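Local coordinates for YfkN protein (Bacillus subtilis subsp. subtilis, PDB 3GVE), which belongs to the calcineurin-like phosphoesterase family of metal-binding proteins and carries a manganese ion and a magnesium ion side by side, at residues 20-25 and 90-95; 69-74 and 326-331. All coordinates share one frame; numbering follows the deposited sequence.

Overall arrangement
Contact 1 sets the loop 20-25, which carries the manganese ligand His21, against the start of helix 91-98. Contact 2, whose centre is about 7 Å from that of contact 1, joins the start of helix 70-85 to helix 322-340 near the end of the chain. Their segments alternate along the sequence and meet directly, Pro91 CB lying 3.3 Å from Thr331 OG1. Contact 1 reaches the metal site through His21, which binds the manganese ion, whereas the side chain of Ala22, which touches the helix, is about 13 Å from the magnesium ion.

Contact 1: residues 20-25 and 90-95; sequences IHANMM and HPIISV. With MN (manganese (II) ion), chain C.
Ala22 and Ile92 bring the two backbones closest, with 6.9 Å between their CA atoms, where a type I' turn from Ile20 to Asn23 faces the first turn of helix 91-98. The turn is closed by Asn23 N bonding to Ile20 O. Across the gap the contact is wholly apolar. Ile92 reaches out with its delta methyl, an extended chain (chi2 172°) carrying CD1 to 3.5 Å from Ala22 CB, a tight methyl-to-methyl meeting that also brushes Ala22 CA. Its other branch, CG2, lies 3.9 Å from CE of Met24, a selenomethionine whose side chain crosses that of Ile92 at about a right angle. Bends at chi2 and chi3 turn the Met24 chain, leaving SE beside the branch point of Val95, 3.8 Å from Val95 CB and about as far from both its methyls, as the two side chains run past each other in opposite directions. The helix start is fixed separately: His90, at the N-cap, accepts the N-H of Ile92 through ND1 (3.1 Å), the donor lying almost in the imidazole plane. The CB of His21 is directed away from the helix, and its ring binds manganese through NE2 at 2.2 Å, while ND1 is held by the carbonyl of Gln67. Two waters complete the shell with Asp19, Asp64 and His251. Asp19 and His21, with one residue between them on the loop after the first strand, form the D-X-H motif of calcineurin-like phosphoesterases.

Contact 2: residues 69-74 and 326-331; sequences NPLGEY and NTIQQT
Leu71 and Ile328 meet in the apolar contact between two helices, whose short segments cross at 72° with axes 11.9 Å apart. The separation leaves the contact to side chains alone. Leu71 CD1 and Ile328 CG1 come within 3.9 Å, the two chains reaching toward each other tip to tip. Leu71 owes its reach to a first torsion of -176°, which swings CG away from the backbone N and out toward the other helix. The second group of contacts gathers on a single methyl. CG2 of Thr331 lies 4.1 Å from Leu71 CD1 and equally near Leu71 CG, the two side chains crossing roughly at right angles. The same methyl stands 4.1 Å from Tyr74 CD2, approaching the ring obliquely, and so touches both the leucine branch and the aromatic ring one helical turn on. Polar interactions add nothing directly between these six-residue segments, but Glu73 OE2 is hydrogen-bonded to the hydroxyl of Tyr338, farther along helix 322-340. Leu71 also touches Ile92, and Ile328 touches Val95, of helix 91-98, which closes one side of the apolar cluster, while Tyr74 stacks on Tyr78 of its own helix. Helix 322-340, near the C-terminus, thus packs across two consecutive helices, 70-85 and 91-98, of the calcineurin-like phosphoesterase fold.

Contact 1: residues 20-25 and 90-95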
ATOM      1  N   ILE A  20       2.645   2.682 -11.307  0.50  8.02           N
ATOM      2  CA  ILE A  20       1.985   1.412 -11.652  0.50  8.37           C
ATOM      3  C   ILE A  20       2.352   0.359 -10.608  0.50  8.29           C
ATOM      4  O   ILE A  20       1.527  -0.502 -10.280  0.50  8.97           O
ATOM      5  CB  ILE A  20       2.393   0.987 -13.097  0.50  8.77           C
ATOM      6  CG1 ILE A  20       1.727   1.868 -14.113  0.50 10.08           C
ATOM      7  CG2 ILE A  20       2.011  -0.449 -13.340  0.50  9.54           C
ATOM      8  CD1 ILE A  20       0.379   1.844 -14.218  0.50 12.43           C
ATOM      9  N   HIS A  21       3.570   0.431 -10.104  1.00  8.29           N
ATOM     10  CA  HIS A  21       4.073  -0.372  -8.993  1.00  8.68           C
ATOM     11  C   HIS A  21       3.921  -1.873  -9.289  1.00  8.72           C
ATOM     12  O   HIS A  21       3.473  -2.653  -8.460  1.00  9.26           O
ATOM     13  CB  HIS A  21       3.397   0.043  -7.669  1.00  8.78           C
ATOM     14  CG  HIS A  21       4.004   1.264  -7.044  1.00  8.65           C
ATOM     15  ND1 HIS A  21       5.272   1.269  -6.517  1.00  9.40           N
ATOM     16  CD2 HIS A  21       3.525   2.521  -6.885  1.00  8.91           C
ATOM     17  CE1 HIS A  21       5.544   2.472  -6.048  1.00  9.53           C
ATOM     18  NE2 HIS A  21       4.508   3.256  -6.263  1.00  9.16           N
ATOM     19  N   ALA A  22       4.302  -2.243 -10.508  1.00  8.44           N
ATOM     20  CA  ALA A  22       4.382  -3.657 -10.950  1.00  8.77           C
ATOM     21  C   ALA A  22       3.032  -4.361 -11.057  1.00  8.60           C
ATOM     22  O   ALA A  22       2.965  -5.562 -11.240  1.00 10.14           O
ATOM     23  CB  ALA A  22       5.349  -4.471 -10.065  1.00  9.61           C
ATOM     24  N   ASN A  23       1.963  -3.588 -10.963  1.00  8.84           N
ATOM     25  CA  ASN A  23       0.614  -4.123 -11.167  1.00  9.01           C
ATOM     26  C   ASN A  23       0.280  -4.245 -12.659  1.00  9.30           C
ATOM     27  O   ASN A  23      -0.372  -3.392 -13.236  1.00  9.75           O
ATOM     28  CB  ASN A  23      -0.428  -3.267 -10.423  1.00  9.40           C
ATOM     29  CG  ASN A  23      -0.200  -3.246  -8.917  1.00  9.61           C
ATOM     30  OD1 ASN A  23       0.123  -2.224  -8.333  1.00 12.25           O
ATOM     31  ND2 ASN A  23      -0.345  -4.372  -8.303  1.00  9.34           N
HETATM   32  N   MSE A  24       0.748  -5.339 -13.248  1.00  9.52           N
HETATM   33  CA  MSE A  24       0.525  -5.663 -14.660  1.00  9.59           C
HETATM   34  C   MSE A  24      -0.896  -6.170 -14.859  1.00  9.96           C
HETATM   35  O   MSE A  24      -1.650  -5.631 -15.638  1.00 11.32           O
HETATM   36  CB  MSE A  24       1.531  -6.718 -15.126  1.00  9.68           C
HETATM   37  CG  MSE A  24       2.983  -6.204 -15.092  1.00 10.27           C
HETATM   38 SE   MSE A  24       3.352  -4.767 -16.345  0.75 11.80          SE
HETATM   39  CE  MSE A  24       3.299  -3.252 -15.056  1.00 11.03           C
HETATM   40  N   MSE A  25      -1.225  -7.226 -14.135  1.00 11.10           N
HETATM   41  CA  MSE A  25      -2.570  -7.777 -14.143  1.00 11.49           C
HETATM   42  C   MSE A  25      -3.484  -7.025 -13.179  1.00 11.52           C
HETATM   43  O   MSE A  25      -3.027  -6.364 -12.262  1.00 11.93           O
HETATM   44  CB  MSE A  25      -2.531  -9.252 -13.767  1.00 12.00           C
HETATM   45  CG  MSE A  25      -1.797 -10.119 -14.771  1.00 13.72           C
HETATM   46 SE   MSE A  25      -2.703 -10.218 -16.513  0.75 16.22          SE
HETATM   47  CE  MSE A  25      -3.929 -11.674 -16.058  1.00 16.17           C
ATOM     48  N   HIS A  90      13.461  -7.443 -18.578  1.00 10.45           N
ATOM     49  CA  HIS A  90      12.600  -7.424 -17.395  1.00 10.41           C
ATOM     50  C   HIS A  90      11.155  -7.617 -17.888  1.00 10.00           C
ATOM     51  O   HIS A  90      10.722  -6.917 -18.772  1.00  9.52           O
ATOM     52  CB  HIS A  90      12.745  -6.079 -16.680  1.00  9.78           C
ATOM     53  CG  HIS A  90      12.131  -6.049 -15.314  1.00  8.67           C
ATOM     54  ND1 HIS A  90      10.801  -6.332 -15.093  1.00 10.24           N
ATOM     55  CD2 HIS A  90      12.668  -5.789 -14.102  1.00  9.14           C
ATOM     56  CE1 HIS A  90      10.544  -6.236 -13.805  1.00  9.77           C
ATOM     57  NE2 HIS A  90      11.657  -5.901 -13.182  1.00  9.56           N
ATOM     58  N   PRO A  91      10.413  -8.557 -17.304  1.00 10.61           N
ATOM     59  CA  PRO A  91       9.043  -8.830 -17.767  1.00 10.44           C
ATOM     60  C   PRO A  91       8.126  -7.599 -17.766  1.00 10.10           C
ATOM     61  O   PRO A  91       7.288  -7.487 -18.628  1.00 10.43           O
ATOM     62  CB  PRO A  91       8.552  -9.889 -16.776  1.00 12.62           C
ATOM     63  CG  PRO A  91       9.770 -10.612 -16.419  1.00 14.21           C
ATOM     64  CD  PRO A  91      10.838  -9.554 -16.306  1.00 12.38           C
ATOM     65  N   ILE A  92       8.302  -6.685 -16.819  1.00  9.57           N
ATOM     66  CA  ILE A  92       7.511  -5.457 -16.835  1.00  9.52           C
ATOM     67  C   ILE A  92       7.864  -4.601 -18.068  1.00  8.91           C
ATOM     68  O   ILE A  92       6.997  -4.075 -18.751  1.00  9.58           O
ATOM     69  CB  ILE A  92       7.676  -4.671 -15.532  1.00 10.12           C
ATOM     70  CG1 ILE A  92       6.976  -5.432 -14.400  1.00 10.34           C
ATOM     71  CG2 ILE A  92       7.126  -3.254 -15.686  1.00 11.15           C
ATOM     72  CD1 ILE A  92       7.222  -4.849 -13.027  1.00 11.29           C
ATOM     73  N   ILE A  93       9.154  -4.487 -18.339  1.00  9.06           N
ATOM     74  CA  ILE A  93       9.624  -3.798 -19.532  1.00  8.53           C
ATOM     75  C   ILE A  93       9.112  -4.464 -20.823  1.00  8.81           C
ATOM     76  O   ILE A  93       8.767  -3.778 -21.762  1.00  9.71           O
ATOM     77  CB  ILE A  93      11.166  -3.646 -19.527  1.00  9.06           C
ATOM     78  CG1 ILE A  93      11.619  -2.801 -18.313  1.00 10.39           C
ATOM     79  CG2 ILE A  93      11.675  -3.038 -20.856  1.00 10.11           C
ATOM     80  CD1 ILE A  93      11.038  -1.359 -18.278  1.00 11.35           C
ATOM     81  N   SER A  94       9.036  -5.793 -20.855  1.00  9.67           N
ATOM     82  CA  SER A  94       8.398  -6.470 -22.028  1.00 10.18           C
ATOM     83  C   SER A  94       6.994  -6.007 -22.268  1.00  8.56           C
ATOM     84  O   SER A  94       6.597  -5.856 -23.425  1.00  9.88           O
ATOM     85  CB  SER A  94       8.404  -7.972 -21.867  1.00 12.47           C
ATOM     86  OG  SER A  94       9.713  -8.473 -21.661  1.00 15.57           O
ATOM     87  N   VAL A  95       6.229  -5.786 -21.200  1.00  8.92           N
ATOM     88  CA  VAL A  95       4.864  -5.253 -21.371  1.00  8.73           C
ATOM     89  C   VAL A  95       4.874  -3.842 -21.973  1.00  8.25           C
ATOM     90  O   VAL A  95       4.136  -3.498 -22.879  1.00  9.25           O
ATOM     91  CB  VAL A  95       4.077  -5.245 -20.027  1.00  9.26           C
ATOM     92  CG1 VAL A  95       2.757  -4.580 -20.167  1.00 10.21           C
ATOM     93  CG2 VAL A  95       3.864  -6.717 -19.552  1.00  9.98           C
TER
HETATM   94 MN    MN C 402       4.645   5.442  -5.815  1.00  9.50          MN
HETATM   95  O   HOH W   1       5.277   7.269  -4.759  1.00  9.99           O
HETATM   96  O   HOH W   2       5.240   4.685  -3.786  1.00 11.75           O

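Contact 2: residues 69-74 and 326-331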
ATOM      1  N   ASN A  69       4.990  -5.002  -5.759  1.00 11.57           N
ATOM      2  CA  ASN A  69       4.209  -6.213  -5.492  1.00 11.75           C
ATOM      3  C   ASN A  69       5.042  -7.480  -5.715  1.00 12.01           C
ATOM      4  O   ASN A  69       6.195  -7.382  -6.047  1.00 12.03           O
ATOM      5  CB  ASN A  69       2.870  -6.207  -6.251  1.00 11.97           C
ATOM      6  CG  ASN A  69       3.011  -6.425  -7.756  1.00 11.19           C
ATOM      7  OD1 ASN A  69       2.061  -6.238  -8.512  1.00 13.58           O
ATOM      8  ND2 ASN A  69       4.163  -6.850  -8.180  1.00 10.20           N
ATOM      9  N   PRO A  70       4.470  -8.666  -5.526  1.00 12.07           N
ATOM     10  CA  PRO A  70       5.266  -9.891  -5.691  1.00 11.91           C
ATOM     11  C   PRO A  70       5.750 -10.175  -7.119  1.00 11.46           C
ATOM     12  O   PRO A  70       6.703 -10.898  -7.264  1.00 12.19           O
ATOM     13  CB  PRO A  70       4.320 -10.987  -5.179  1.00 12.86           C
ATOM     14  CG  PRO A  70       3.543 -10.285  -4.125  1.00 13.15           C
ATOM     15  CD  PRO A  70       3.267  -8.920  -4.711  1.00 13.10           C
ATOM     16  N   LEU A  71       5.125  -9.597  -8.137  1.00 11.06           N
ATOM     17  CA  LEU A  71       5.622  -9.754  -9.501  1.00 10.70           C
ATOM     18  C   LEU A  71       6.969  -9.043  -9.660  1.00 10.24           C
ATOM     19  O   LEU A  71       7.881  -9.577 -10.254  1.00 11.00           O
ATOM     20  CB  LEU A  71       4.597  -9.258 -10.527  1.00 10.66           C
ATOM     21  CG  LEU A  71       5.020  -9.493 -11.978  1.00 11.65           C
ATOM     22  CD1 LEU A  71       3.831  -9.858 -12.865  1.00 12.27           C
ATOM     23  CD2 LEU A  71       5.807  -8.326 -12.549  1.00 12.10           C
ATOM     24  N   GLY A  72       7.090  -7.856  -9.081  1.00 10.11           N
ATOM     25  CA  GLY A  72       8.357  -7.151  -9.078  1.00 10.48           C
ATOM     26  C   GLY A  72       9.421  -7.911  -8.303  1.00 10.72           C
ATOM     27  O   GLY A  72      10.576  -7.932  -8.689  1.00 10.95           O
ATOM     28  N   GLU A  73       9.010  -8.526  -7.196  1.00 10.33           N
ATOM     29  CA  GLU A  73       9.903  -9.362  -6.377  1.00 11.97           C
ATOM     30  C   GLU A  73      10.348 -10.595  -7.152  1.00 11.90           C
ATOM     31  O   GLU A  73      11.493 -10.974  -7.121  1.00 12.37           O
ATOM     32  CB  GLU A  73       9.179  -9.866  -5.132  1.00 14.63           C
ATOM     33  CG  GLU A  73       8.950  -8.872  -4.075  1.00 17.60           C
ATOM     34  CD  GLU A  73       8.017  -9.425  -2.986  1.00 22.65           C
ATOM     35  OE1 GLU A  73       7.438  -8.602  -2.277  1.00 24.53           O
ATOM     36  OE2 GLU A  73       7.839 -10.668  -2.862  1.00 25.22           O
ATOM     37  N   TYR A  74       9.411 -11.215  -7.849  1.00 11.59           N
ATOM     38  CA  TYR A  74       9.730 -12.382  -8.646  1.00 11.38           C
ATOM     39  C   TYR A  74      10.847 -12.054  -9.652  1.00 11.58           C
ATOM     40  O   TYR A  74      11.781 -12.812  -9.844  1.00 12.65           O
ATOM     41  CB  TYR A  74       8.475 -12.921  -9.367  1.00 12.05           C
ATOM     42  CG  TYR A  74       8.837 -14.056 -10.296  1.00 13.28           C
ATOM     43  CD1 TYR A  74       8.969 -15.345  -9.814  1.00 13.18           C
ATOM     44  CD2 TYR A  74       9.126 -13.824 -11.631  1.00 15.95           C
ATOM     45  CE1 TYR A  74       9.336 -16.369 -10.629  1.00 15.08           C
ATOM     46  CE2 TYR A  74       9.503 -14.857 -12.460  1.00 17.23           C
ATOM     47  CZ  TYR A  74       9.599 -16.123 -11.954  1.00 17.22           C
ATOM     48  OH  TYR A  74       9.977 -17.166 -12.767  1.00 19.46           O
ATOM     49  N   ASN A 326      -1.244 -11.373 -22.667  1.00 13.63           N
ATOM     50  CA  ASN A 326      -0.425 -12.313 -23.414  1.00 15.16           C
ATOM     51  C   ASN A 326       1.063 -12.152 -23.095  1.00 13.90           C
ATOM     52  O   ASN A 326       1.796 -13.107 -22.980  1.00 14.82           O
ATOM     53  CB  ASN A 326      -0.649 -12.158 -24.925  1.00 19.09           C
ATOM     54  CG  ASN A 326      -1.982 -12.727 -25.392  1.00 24.51           C
ATOM     55  OD1 ASN A 326      -2.664 -13.405 -24.650  1.00 26.20           O
ATOM     56  ND2 ASN A 326      -2.349 -12.430 -26.619  1.00 26.70           N
ATOM     57  N   THR A 327       1.495 -10.911 -22.951  1.00 11.87           N
ATOM     58  CA  THR A 327       2.895 -10.630 -22.728  1.00 12.12           C
ATOM     59  C   THR A 327       3.355 -11.062 -21.336  1.00 11.54           C
ATOM     60  O   THR A 327       4.391 -11.651 -21.188  1.00 13.26           O
ATOM     61  CB  THR A 327       3.183  -9.135 -22.967  1.00 11.85           C
ATOM     62  OG1 THR A 327       2.770  -8.797 -24.291  1.00 13.34           O
ATOM     63  CG2 THR A 327       4.662  -8.844 -22.848  1.00 12.98           C
ATOM     64  N   ILE A 328       2.547 -10.778 -20.330  1.00 11.16           N
ATOM     65  CA  ILE A 328       2.935 -11.024 -18.943  1.00 11.23           C
ATOM     66  C   ILE A 328       2.495 -12.377 -18.368  1.00 11.49           C
ATOM     67  O   ILE A 328       2.920 -12.739 -17.318  1.00 11.42           O
ATOM     68  CB  ILE A 328       2.393  -9.888 -18.022  1.00 11.08           C
ATOM     69  CG1 ILE A 328       3.214  -9.793 -16.732  1.00 11.05           C
ATOM     70  CG2 ILE A 328       0.900 -10.095 -17.734  1.00 11.20           C
ATOM     71  CD1 ILE A 328       4.663  -9.350 -16.949  1.00 11.99           C
ATOM     72  N   GLN A 329       1.637 -13.102 -19.070  1.00 12.67           N
ATOM     73  CA  GLN A 329       1.010 -14.310 -18.525  1.00 14.06           C
ATOM     74  C   GLN A 329       1.967 -15.292 -17.849  1.00 13.43           C
ATOM     75  O   GLN A 329       1.728 -15.706 -16.733  1.00 13.21           O
ATOM     76  CB  GLN A 329       0.226 -15.047 -19.611  1.00 16.50           C
ATOM     77  CG  GLN A 329      -0.421 -16.304 -19.110  1.00 19.37           C
ATOM     78  CD  GLN A 329      -1.555 -16.708 -19.989  1.00 22.79           C
ATOM     79  OE1 GLN A 329      -2.559 -16.049 -20.050  1.00 23.12           O
ATOM     80  NE2 GLN A 329      -1.377 -17.801 -20.700  1.00 25.29           N
ATOM     81  N   GLN A 330       3.040 -15.659 -18.535  1.00 13.25           N
ATOM     82  CA  GLN A 330       3.970 -16.653 -17.980  1.00 14.31           C
ATOM     83  C   GLN A 330       4.595 -16.138 -16.684  1.00 12.93           C
ATOM     84  O   GLN A 330       4.696 -16.845 -15.719  1.00 12.79           O
ATOM     85  CB  GLN A 330       5.061 -17.054 -18.975  1.00 16.95           C
ATOM     86  CG  GLN A 330       5.852 -18.292 -18.518  1.00 21.32           C
ATOM     87  CD  GLN A 330       4.928 -19.452 -18.142  1.00 24.52           C
ATOM     88  OE1 GLN A 330       4.173 -19.934 -18.971  1.00 26.59           O
ATOM     89  NE2 GLN A 330       4.958 -19.865 -16.875  1.00 24.53           N
ATOM     90  N   THR A 331       5.008 -14.881 -16.696  1.00 11.92           N
ATOM     91  CA  THR A 331       5.585 -14.268 -15.501  1.00 12.17           C
ATOM     92  C   THR A 331       4.570 -14.210 -14.359  1.00 12.40           C
ATOM     93  O   THR A 331       4.885 -14.467 -13.224  1.00 12.78           O
ATOM     94  CB  THR A 331       6.076 -12.839 -15.799  1.00 12.99           C
ATOM     95  OG1 THR A 331       7.059 -12.883 -16.833  1.00 14.30           O
ATOM     96  CG2 THR A 331       6.686 -12.204 -14.548  1.00 13.27           C
TER